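Diaminobutyrate-pyruvate transaminase and L-2,4-diaminobutyrate decarboxylase (Vibrio parahaemolyticus, PDB 2QMA) probably uses pyridoxal 5'-phosphate for transamination and carbon-carbon bond cleavage, this chain being the C-terminal decarboxylase-type domain of the longer protein. Local coordinates at residues Lys253-Gly267 and Ala284-Gly298. Numbering follows the deposited sequence.
Sequences KAEGLIPFAIVGTAG and AVKHDMWMHVDGAYG
Strands 258-265 and 290-295 pair in parallel as central neighbours of the mixed seven-stranded sheet, their axes approaching to 4.7 Å at 27°. Six backbone hydrogen bonds from Trp290 N to Phe260 O through Ala266 N to Asp294 O fix the register, Ala261 beside Trp290 and Thr265 beside Asp294. Past the strands, Gly298 N still hydrogen-bonds to Ala266 O (2.8 Å).

On the face carrying Ile262, selenomethionine Met289 bends at chi3 (-66°), bringing CE within 3.9 Å of Ile262 CG2, while its SE lies 4.0 Å from Pro259 CB. Helices 245-254 and 277-287 cover this patch. Beside it, Lys253 NZ donates to His287 ND1 (2.9 Å) only 2° out of the ring plane; His287 NE2 is hydrogen-bonded to Asp246 OD1, so both ring nitrogens are engaged.

The other face holds Asp294. Its OD2 shares a water with Thr265 OG1 and is hydrogen-bonded to Asn171 ND2; its OD1 accepts from Ala296 N (3.2 Å) on its anti side, tilted out of the carboxylate plane, closing an Asx turn. Tyr297's side chain lies about 5 Å from that of Lys325, the predicted cofactor lysine, unmodified here. Strand 258-265, helix 277-287 and strand 290-295 form a beta-alpha-beta crossover, as in fold-type I pyridoxal-phosphate enzymes.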
ATOM      1  N   LYS A 253     -31.962 -17.798  -6.681  1.00 15.76           N
ATOM      2  CA  LYS A 253     -32.842 -17.682  -5.495  1.00 16.84           C
ATOM      3  C   LYS A 253     -33.835 -18.838  -5.364  1.00 18.24           C
ATOM      4  O   LYS A 253     -34.149 -19.299  -4.245  1.00 17.65           O
ATOM      5  CB  LYS A 253     -33.557 -16.346  -5.498  1.00 18.10           C
ATOM      6  CG  LYS A 253     -32.595 -15.149  -5.421  1.00 17.52           C
ATOM      7  CD  LYS A 253     -33.305 -13.885  -4.905  1.00 21.49           C
ATOM      8  CE  LYS A 253     -33.993 -13.157  -6.027  1.00 21.84           C
ATOM      9  NZ  LYS A 253     -34.992 -12.090  -5.622  1.00 23.64           N
ATOM     10  N   ALA A 254     -34.330 -19.297  -6.512  1.00 18.68           N
ATOM     11  CA  ALA A 254     -35.239 -20.453  -6.557  1.00 20.89           C
ATOM     12  C   ALA A 254     -34.581 -21.756  -6.037  1.00 21.53           C
ATOM     13  O   ALA A 254     -35.248 -22.596  -5.413  1.00 22.62           O
ATOM     14  CB  ALA A 254     -35.787 -20.628  -7.964  1.00 20.47           C
ATOM     15  N   GLU A 255     -33.277 -21.908  -6.270  1.00 21.43           N
ATOM     16  CA  GLU A 255     -32.486 -23.006  -5.692  1.00 22.06           C
ATOM     17  C   GLU A 255     -32.052 -22.853  -4.215  1.00 21.95           C
ATOM     18  O   GLU A 255     -31.300 -23.693  -3.731  1.00 23.00           O
ATOM     19  CB  GLU A 255     -31.186 -23.122  -6.447  1.00 22.73           C
ATOM     20  CG  GLU A 255     -31.261 -23.540  -7.847  1.00 26.76           C
ATOM     21  CD  GLU A 255     -29.872 -23.632  -8.423  1.00 33.31           C
ATOM     22  OE1 GLU A 255     -28.894 -23.487  -7.644  1.00 36.17           O
ATOM     23  OE2 GLU A 255     -29.748 -23.846  -9.640  1.00 36.31           O
ATOM     24  N   GLY A 256     -32.451 -21.776  -3.534  1.00 20.43           N
ATOM     25  CA  GLY A 256     -32.031 -21.539  -2.150  1.00 19.73           C
ATOM     26  C   GLY A 256     -30.738 -20.715  -2.006  1.00 18.01           C
ATOM     27  O   GLY A 256     -30.299 -20.437  -0.881  1.00 18.59           O
ATOM     28  N   LEU A 257     -30.133 -20.308  -3.134  1.00 16.02           N
ATOM     29  CA  LEU A 257     -28.974 -19.386  -3.094  1.00 14.96           C
ATOM     30  C   LEU A 257     -29.387 -17.930  -2.780  1.00 13.96           C
ATOM     31  O   LEU A 257     -30.562 -17.533  -2.951  1.00 12.68           O
ATOM     32  CB  LEU A 257     -28.123 -19.497  -4.383  1.00 14.91           C
ATOM     33  CG  LEU A 257     -27.712 -20.943  -4.762  1.00 14.40           C
ATOM     34  CD1 LEU A 257     -27.002 -20.944  -6.116  1.00 17.80           C
ATOM     35  CD2 LEU A 257     -26.813 -21.542  -3.681  1.00 15.37           C
ATOM     36  N   ILE A 258     -28.406 -17.149  -2.314  1.00 12.84           N
ATOM     37  CA  ILE A 258     -28.630 -15.783  -1.830  1.00 13.19           C
ATOM     38  C   ILE A 258     -27.653 -14.844  -2.616  1.00 12.36           C
ATOM     39  O   ILE A 258     -26.573 -14.548  -2.160  1.00 10.43           O
ATOM     40  CB  ILE A 258     -28.463 -15.697  -0.282  1.00 12.34           C
ATOM     41  CG1 ILE A 258     -29.399 -16.698   0.454  1.00 14.99           C
ATOM     42  CG2 ILE A 258     -28.626 -14.243   0.225  1.00 12.44           C
ATOM     43  CD1 ILE A 258     -29.171 -16.762   1.976  1.00 13.18           C
ATOM     44  N   PRO A 259     -28.039 -14.434  -3.840  1.00 12.46           N
ATOM     45  CA  PRO A 259     -27.214 -13.441  -4.557  1.00 13.02           C
ATOM     46  C   PRO A 259     -27.285 -12.136  -3.734  1.00 13.15           C
ATOM     47  O   PRO A 259     -28.371 -11.616  -3.522  1.00 14.28           O
ATOM     48  CB  PRO A 259     -27.928 -13.294  -5.921  1.00 14.22           C
ATOM     49  CG  PRO A 259     -28.827 -14.520  -6.024  1.00 12.97           C
ATOM     50  CD  PRO A 259     -29.251 -14.791  -4.601  1.00 12.80           C
ATOM     51  N   PHE A 260     -26.156 -11.652  -3.225  1.00 10.37           N
ATOM     52  CA  PHE A 260     -26.172 -10.477  -2.342  1.00 10.39           C
ATOM     53  C   PHE A 260     -25.374  -9.305  -2.888  1.00  9.03           C
ATOM     54  O   PHE A 260     -25.472  -8.180  -2.382  1.00  8.49           O
ATOM     55  CB  PHE A 260     -25.607 -10.853  -0.950  1.00 10.36           C
ATOM     56  CG  PHE A 260     -24.101 -11.048  -0.909  1.00 10.18           C
ATOM     57  CD1 PHE A 260     -23.257 -10.002  -0.526  1.00  9.54           C
ATOM     58  CD2 PHE A 260     -23.537 -12.263  -1.261  1.00 11.44           C
ATOM     59  CE1 PHE A 260     -21.842 -10.183  -0.469  1.00 11.06           C
ATOM     60  CE2 PHE A 260     -22.164 -12.458  -1.237  1.00 10.96           C
ATOM     61  CZ  PHE A 260     -21.299 -11.412  -0.823  1.00 10.29           C
ATOM     62  N   ALA A 261     -24.528  -9.578  -3.888  1.00  9.38           N
ATOM     63  CA  ALA A 261     -23.746  -8.508  -4.471  1.00  8.27           C
ATOM     64  C   ALA A 261     -23.546  -8.729  -5.954  1.00  9.12           C
ATOM     65  O   ALA A 261     -23.444  -9.875  -6.414  1.00  8.27           O
ATOM     66  CB  ALA A 261     -22.333  -8.409  -3.812  1.00 10.07           C
ATOM     67  N   ILE A 262     -23.359  -7.621  -6.654  1.00  7.48           N
ATOM     68  CA  ILE A 262     -23.167  -7.735  -8.123  1.00  7.81           C
ATOM     69  C   ILE A 262     -22.074  -6.772  -8.515  1.00  8.65           C
ATOM     70  O   ILE A 262     -22.097  -5.619  -8.087  1.00  9.62           O
ATOM     71  CB  ILE A 262     -24.496  -7.462  -8.932  1.00  8.46           C
ATOM     72  CG1 ILE A 262     -24.213  -7.691 -10.433  1.00  6.44           C
ATOM     73  CG2 ILE A 262     -25.052  -6.070  -8.653  1.00  8.50           C
ATOM     74  CD1 ILE A 262     -25.493  -8.049 -11.271  1.00  8.97           C
ATOM     75  N   VAL A 263     -21.132  -7.226  -9.346  1.00  8.76           N
ATOM     76  CA  VAL A 263     -20.066  -6.353  -9.744  1.00  9.60           C
ATOM     77  C   VAL A 263     -20.319  -5.812 -11.162  1.00 11.17           C
ATOM     78  O   VAL A 263     -20.414  -6.605 -12.128  1.00  9.70           O
ATOM     79  CB  VAL A 263     -18.677  -7.051  -9.635  1.00 11.41           C
ATOM     80  CG1 VAL A 263     -17.576  -6.154 -10.160  1.00 10.21           C
ATOM     81  CG2 VAL A 263     -18.393  -7.443  -8.157  1.00 10.59           C
ATOM     82  N   GLY A 264     -20.424  -4.484 -11.277  1.00  8.95           N
ATOM     83  CA  GLY A 264     -20.461  -3.844 -12.600  1.00  9.95           C
ATOM     84  C   GLY A 264     -19.061  -3.382 -12.963  1.00 10.61           C
ATOM     85  O   GLY A 264     -18.430  -2.684 -12.176  1.00 11.29           O
ATOM     86  N   THR A 265     -18.551  -3.742 -14.129  1.00 10.92           N
ATOM     87  CA  THR A 265     -17.120  -3.383 -14.418  1.00 12.50           C
ATOM     88  C   THR A 265     -17.147  -2.171 -15.367  1.00 11.87           C
ATOM     89  O   THR A 265     -17.799  -2.244 -16.411  1.00 12.79           O
ATOM     90  CB  THR A 265     -16.279  -4.593 -14.977  1.00 12.38           C
ATOM     91  OG1 THR A 265     -16.295  -5.665 -14.010  1.00 15.89           O
ATOM     92  CG2 THR A 265     -14.814  -4.216 -15.239  1.00 13.25           C
ATOM     93  N   ALA A 266     -16.535  -1.054 -14.969  1.00 11.61           N
ATOM     94  CA  ALA A 266     -16.425   0.129 -15.818  1.00 12.95           C
ATOM     95  C   ALA A 266     -15.021   0.162 -16.394  1.00 14.67           C
ATOM     96  O   ALA A 266     -14.131   0.817 -15.856  1.00 16.93           O
ATOM     97  CB  ALA A 266     -16.801   1.487 -15.036  1.00 12.77           C
ATOM     98  N   GLY A 267     -14.826  -0.625 -17.441  1.00 14.53           N
ATOM     99  CA  GLY A 267     -13.540  -0.734 -18.136  1.00 16.07           C
ATOM    100  C   GLY A 267     -12.886  -2.091 -17.860  1.00 16.09           C
ATOM    101  O   GLY A 267     -12.049  -2.190 -16.974  1.00 17.06           O
ATOM    102  N   ALA A 284     -29.987  -4.713  -8.681  1.00  9.19           N
ATOM    103  CA  ALA A 284     -29.665  -4.603  -7.273  1.00  9.29           C
ATOM    104  C   ALA A 284     -30.876  -4.060  -6.485  1.00 10.68           C
ATOM    105  O   ALA A 284     -31.156  -4.550  -5.388  1.00 10.26           O
ATOM    106  CB  ALA A 284     -28.383  -3.695  -7.059  1.00  8.18           C
ATOM    107  N   VAL A 285     -31.636  -3.102  -7.046  1.00 11.48           N
ATOM    108  CA  VAL A 285     -32.893  -2.662  -6.363  1.00 12.03           C
ATOM    109  C   VAL A 285     -33.900  -3.834  -6.322  1.00 10.53           C
ATOM    110  O   VAL A 285     -34.409  -4.178  -5.284  1.00  9.35           O
ATOM    111  CB  VAL A 285     -33.544  -1.383  -7.061  1.00 12.38           C
ATOM    112  CG1 VAL A 285     -34.960  -1.094  -6.535  1.00 13.77           C
ATOM    113  CG2 VAL A 285     -32.651  -0.148  -6.884  1.00 14.25           C
ATOM    114  N   LYS A 286     -34.137  -4.488  -7.468  1.00 11.87           N
ATOM    115  CA  LYS A 286     -35.149  -5.560  -7.549  1.00 12.11           C
ATOM    116  C   LYS A 286     -34.831  -6.720  -6.611  1.00 11.62           C
ATOM    117  O   LYS A 286     -35.718  -7.197  -5.904  1.00 10.72           O
ATOM    118  CB  LYS A 286     -35.271  -6.112  -8.972  1.00 12.41           C
ATOM    119  CG  LYS A 286     -36.404  -7.160  -9.077  1.00 14.12           C
ATOM    120  CD  LYS A 286     -36.478  -7.793 -10.420  1.00 13.18           C
ATOM    121  CE  LYS A 286     -37.738  -8.706 -10.534  1.00 10.97           C
ATOM    122  NZ  LYS A 286     -37.606  -9.526 -11.791  1.00 14.28           N
ATOM    123  N   HIS A 287     -33.573  -7.144  -6.626  1.00 11.33           N
ATOM    124  CA  HIS A 287     -33.077  -8.338  -5.908  1.00 11.60           C
ATOM    125  C   HIS A 287     -32.436  -8.039  -4.561  1.00 12.60           C
ATOM    126  O   HIS A 287     -32.018  -8.940  -3.885  1.00 12.65           O
ATOM    127  CB  HIS A 287     -32.199  -9.182  -6.836  1.00 11.84           C
ATOM    128  CG  HIS A 287     -32.947  -9.679  -8.046  1.00 13.28           C
ATOM    129  ND1 HIS A 287     -33.951 -10.618  -7.952  1.00 12.87           N
ATOM    130  CD2 HIS A 287     -32.851  -9.359  -9.358  1.00 15.30           C
ATOM    131  CE1 HIS A 287     -34.420 -10.883  -9.162  1.00 14.48           C
ATOM    132  NE2 HIS A 287     -33.770 -10.131 -10.033  1.00 13.48           N
ATOM    133  N   ASP A 288     -32.486  -6.773  -4.126  1.00 13.37           N
ATOM    134  CA  ASP A 288     -31.968  -6.395  -2.821  1.00 14.96           C
ATOM    135  C   ASP A 288     -30.499  -6.755  -2.648  1.00 13.86           C
ATOM    136  O   ASP A 288     -30.145  -7.442  -1.686  1.00 13.40           O
ATOM    137  CB  ASP A 288     -32.838  -7.009  -1.710  1.00 17.29           C
ATOM    138  CG  ASP A 288     -34.072  -6.165  -1.461  1.00 22.74           C
ATOM    139  OD1 ASP A 288     -33.893  -4.984  -1.038  1.00 31.98           O
ATOM    140  OD2 ASP A 288     -35.184  -6.638  -1.761  1.00 30.37           O
HETATM  141  N   MSE A 289     -29.674  -6.327  -3.615  1.00 13.31           N
HETATM  142  CA  MSE A 289     -28.200  -6.578  -3.606  1.00 11.60           C
HETATM  143  C   MSE A 289     -27.415  -5.287  -3.490  1.00 10.61           C
HETATM  144  O   MSE A 289     -27.902  -4.191  -3.775  1.00 10.38           O
HETATM  145  CB  MSE A 289     -27.716  -7.328  -4.899  1.00 11.38           C
HETATM  146  CG  MSE A 289     -28.555  -8.567  -5.302  1.00 10.14           C
HETATM  147 SE   MSE A 289     -27.975  -9.451  -6.907  0.70 17.40          SE
HETATM  148  CE  MSE A 289     -28.380  -8.041  -8.186  1.00 13.73           C
ATOM    149  N   TRP A 290     -26.157  -5.458  -3.114  1.00 10.43           N
ATOM    150  CA  TRP A 290     -25.118  -4.414  -3.156  1.00 11.25           C
ATOM    151  C   TRP A 290     -24.453  -4.384  -4.551  1.00 10.72           C
ATOM    152  O   TRP A 290     -23.885  -5.392  -4.983  1.00 10.71           O
ATOM    153  CB  TRP A 290     -24.068  -4.850  -2.142  1.00 10.73           C
ATOM    154  CG  TRP A 290     -22.958  -3.933  -1.929  1.00 12.51           C
ATOM    155  CD1 TRP A 290     -21.901  -3.668  -2.799  1.00 11.50           C
ATOM    156  CD2 TRP A 290     -22.700  -3.176  -0.738  1.00 11.27           C
ATOM    157  NE1 TRP A 290     -21.044  -2.758  -2.214  1.00 12.64           N
ATOM    158  CE2 TRP A 290     -21.494  -2.451  -0.955  1.00 13.55           C
ATOM    159  CE3 TRP A 290     -23.380  -3.022   0.481  1.00 13.32           C
ATOM    160  CZ2 TRP A 290     -20.961  -1.561   0.003  1.00 12.54           C
ATOM    161  CZ3 TRP A 290     -22.849  -2.167   1.425  1.00 14.25           C
ATOM    162  CH2 TRP A 290     -21.659  -1.439   1.186  1.00 14.96           C
HETATM  163  N   MSE A 291     -24.477  -3.230  -5.225  1.00  9.92           N
HETATM  164  CA  MSE A 291     -23.769  -3.096  -6.474  1.00 11.07           C
HETATM  165  C   MSE A 291     -22.452  -2.436  -6.177  1.00 10.94           C
HETATM  166  O   MSE A 291     -22.405  -1.309  -5.650  1.00 11.99           O
HETATM  167  CB  MSE A 291     -24.500  -2.262  -7.525  1.00 10.63           C
HETATM  168  CG  MSE A 291     -23.514  -2.094  -8.794  1.00 12.02           C
HETATM  169 SE   MSE A 291     -24.360  -1.162 -10.284  0.70 15.39          SE
HETATM  170  CE  MSE A 291     -24.428   0.640  -9.579  1.00 11.49           C
ATOM    171  N   HIS A 292     -21.401  -3.152  -6.520  1.00  8.60           N
ATOM    172  CA  HIS A 292     -20.037  -2.636  -6.424  1.00  8.90           C
ATOM    173  C   HIS A 292     -19.594  -2.327  -7.846  1.00  8.93           C
ATOM    174  O   HIS A 292     -19.648  -3.212  -8.730  1.00 10.87           O
ATOM    175  CB  HIS A 292     -19.079  -3.635  -5.711  1.00  7.88           C
ATOM    176  CG  HIS A 292     -17.637  -3.209  -5.805  1.00  9.35           C
ATOM    177  ND1 HIS A 292     -17.113  -2.170  -5.065  1.00 10.16           N
ATOM    178  CD2 HIS A 292     -16.622  -3.651  -6.602  1.00 11.72           C
ATOM    179  CE1 HIS A 292     -15.847  -1.982  -5.397  1.00 10.47           C
ATOM    180  NE2 HIS A 292     -15.509  -2.891  -6.298  1.00 10.95           N
ATOM    181  N   VAL A 293     -19.135  -1.093  -8.080  1.00  7.90           N
ATOM    182  CA  VAL A 293     -18.629  -0.726  -9.425  1.00  8.84           C
ATOM    183  C   VAL A 293     -17.101  -0.820  -9.441  1.00  9.24           C
ATOM    184  O   VAL A 293     -16.433  -0.098  -8.707  1.00  9.09           O
ATOM    185  CB  VAL A 293     -19.101   0.667  -9.902  1.00  8.94           C
ATOM    186  CG1 VAL A 293     -18.350   1.011 -11.259  1.00  9.98           C
ATOM    187  CG2 VAL A 293     -20.626   0.696 -10.073  1.00  7.94           C
ATOM    188  N   ASP A 294     -16.541  -1.722 -10.250  1.00 11.08           N
ATOM    189  CA  ASP A 294     -15.102  -1.755 -10.387  1.00 12.09           C
ATOM    190  C   ASP A 294     -14.703  -0.739 -11.487  1.00 12.81           C
ATOM    191  O   ASP A 294     -14.684  -1.056 -12.706  1.00 12.48           O
ATOM    192  CB  ASP A 294     -14.605  -3.179 -10.701  1.00 14.04           C
ATOM    193  CG  ASP A 294     -13.060  -3.267 -10.844  1.00 17.39           C
ATOM    194  OD1 ASP A 294     -12.369  -2.225 -10.765  1.00 14.64           O
ATOM    195  OD2 ASP A 294     -12.546  -4.398 -11.064  1.00 20.42           O
ATOM    196  N   GLY A 295     -14.356   0.476 -11.079  1.00 12.76           N
ATOM    197  CA  GLY A 295     -13.961   1.437 -12.093  1.00 12.45           C
ATOM    198  C   GLY A 295     -12.488   1.699 -12.140  1.00 13.80           C
ATOM    199  O   GLY A 295     -12.097   2.801 -12.499  1.00 14.21           O
ATOM    200  N   ALA A 296     -11.690   0.685 -11.798  1.00 15.02           N
ATOM    201  CA  ALA A 296     -10.233   0.827 -11.718  1.00 15.86           C
ATOM    202  C   ALA A 296      -9.695   1.411 -13.029  1.00 16.33           C
ATOM    203  O   ALA A 296      -8.927   2.370 -12.984  1.00 17.03           O
ATOM    204  CB  ALA A 296      -9.548  -0.505 -11.315  1.00 15.51           C
ATOM    205  N   TYR A 297     -10.160   0.897 -14.169  1.00 15.88           N
ATOM    206  CA  TYR A 297      -9.820   1.421 -15.479  1.00 16.11           C
ATOM    207  C   TYR A 297     -10.657   2.653 -15.932  1.00 16.34           C
ATOM    208  O   TYR A 297     -10.144   3.772 -15.985  1.00 17.30           O
ATOM    209  CB  TYR A 297      -9.854   0.267 -16.492  1.00 16.26           C
ATOM    210  CG  TYR A 297      -9.460   0.579 -17.941  1.00 15.69           C
ATOM    211  CD1 TYR A 297      -8.899   1.829 -18.327  1.00 17.97           C
ATOM    212  CD2 TYR A 297      -9.615  -0.411 -18.928  1.00 15.84           C
ATOM    213  CE1 TYR A 297      -8.535   2.077 -19.688  1.00 16.52           C
ATOM    214  CE2 TYR A 297      -9.253  -0.174 -20.267  1.00 18.78           C
ATOM    215  CZ  TYR A 297      -8.730   1.065 -20.638  1.00 16.44           C
ATOM    216  OH  TYR A 297      -8.399   1.218 -21.956  1.00 16.56           O
ATOM    217  N   GLY A 298     -11.945   2.455 -16.208  1.00 15.50           N
ATOM    218  CA  GLY A 298     -12.777   3.462 -16.870  1.00 16.01           C
ATOM    219  C   GLY A 298     -13.453   4.474 -15.961  1.00 16.88           C
ATOM    220  O   GLY A 298     -14.177   5.364 -16.427  1.00 17.63           O
TER
HETATM  221  O   HOH W   1     -34.626 -10.831  -3.438  1.00 37.40           O
HETATM  222  O   HOH W   2     -31.094 -11.550  -4.233  1.00 33.48           O
HETATM  223  O   HOH W   3     -14.008  -6.306 -12.377  1.00 29.06           O
HETATM  224  O   HOH W   4     -12.220  -1.114 -14.315  1.00 29.65           O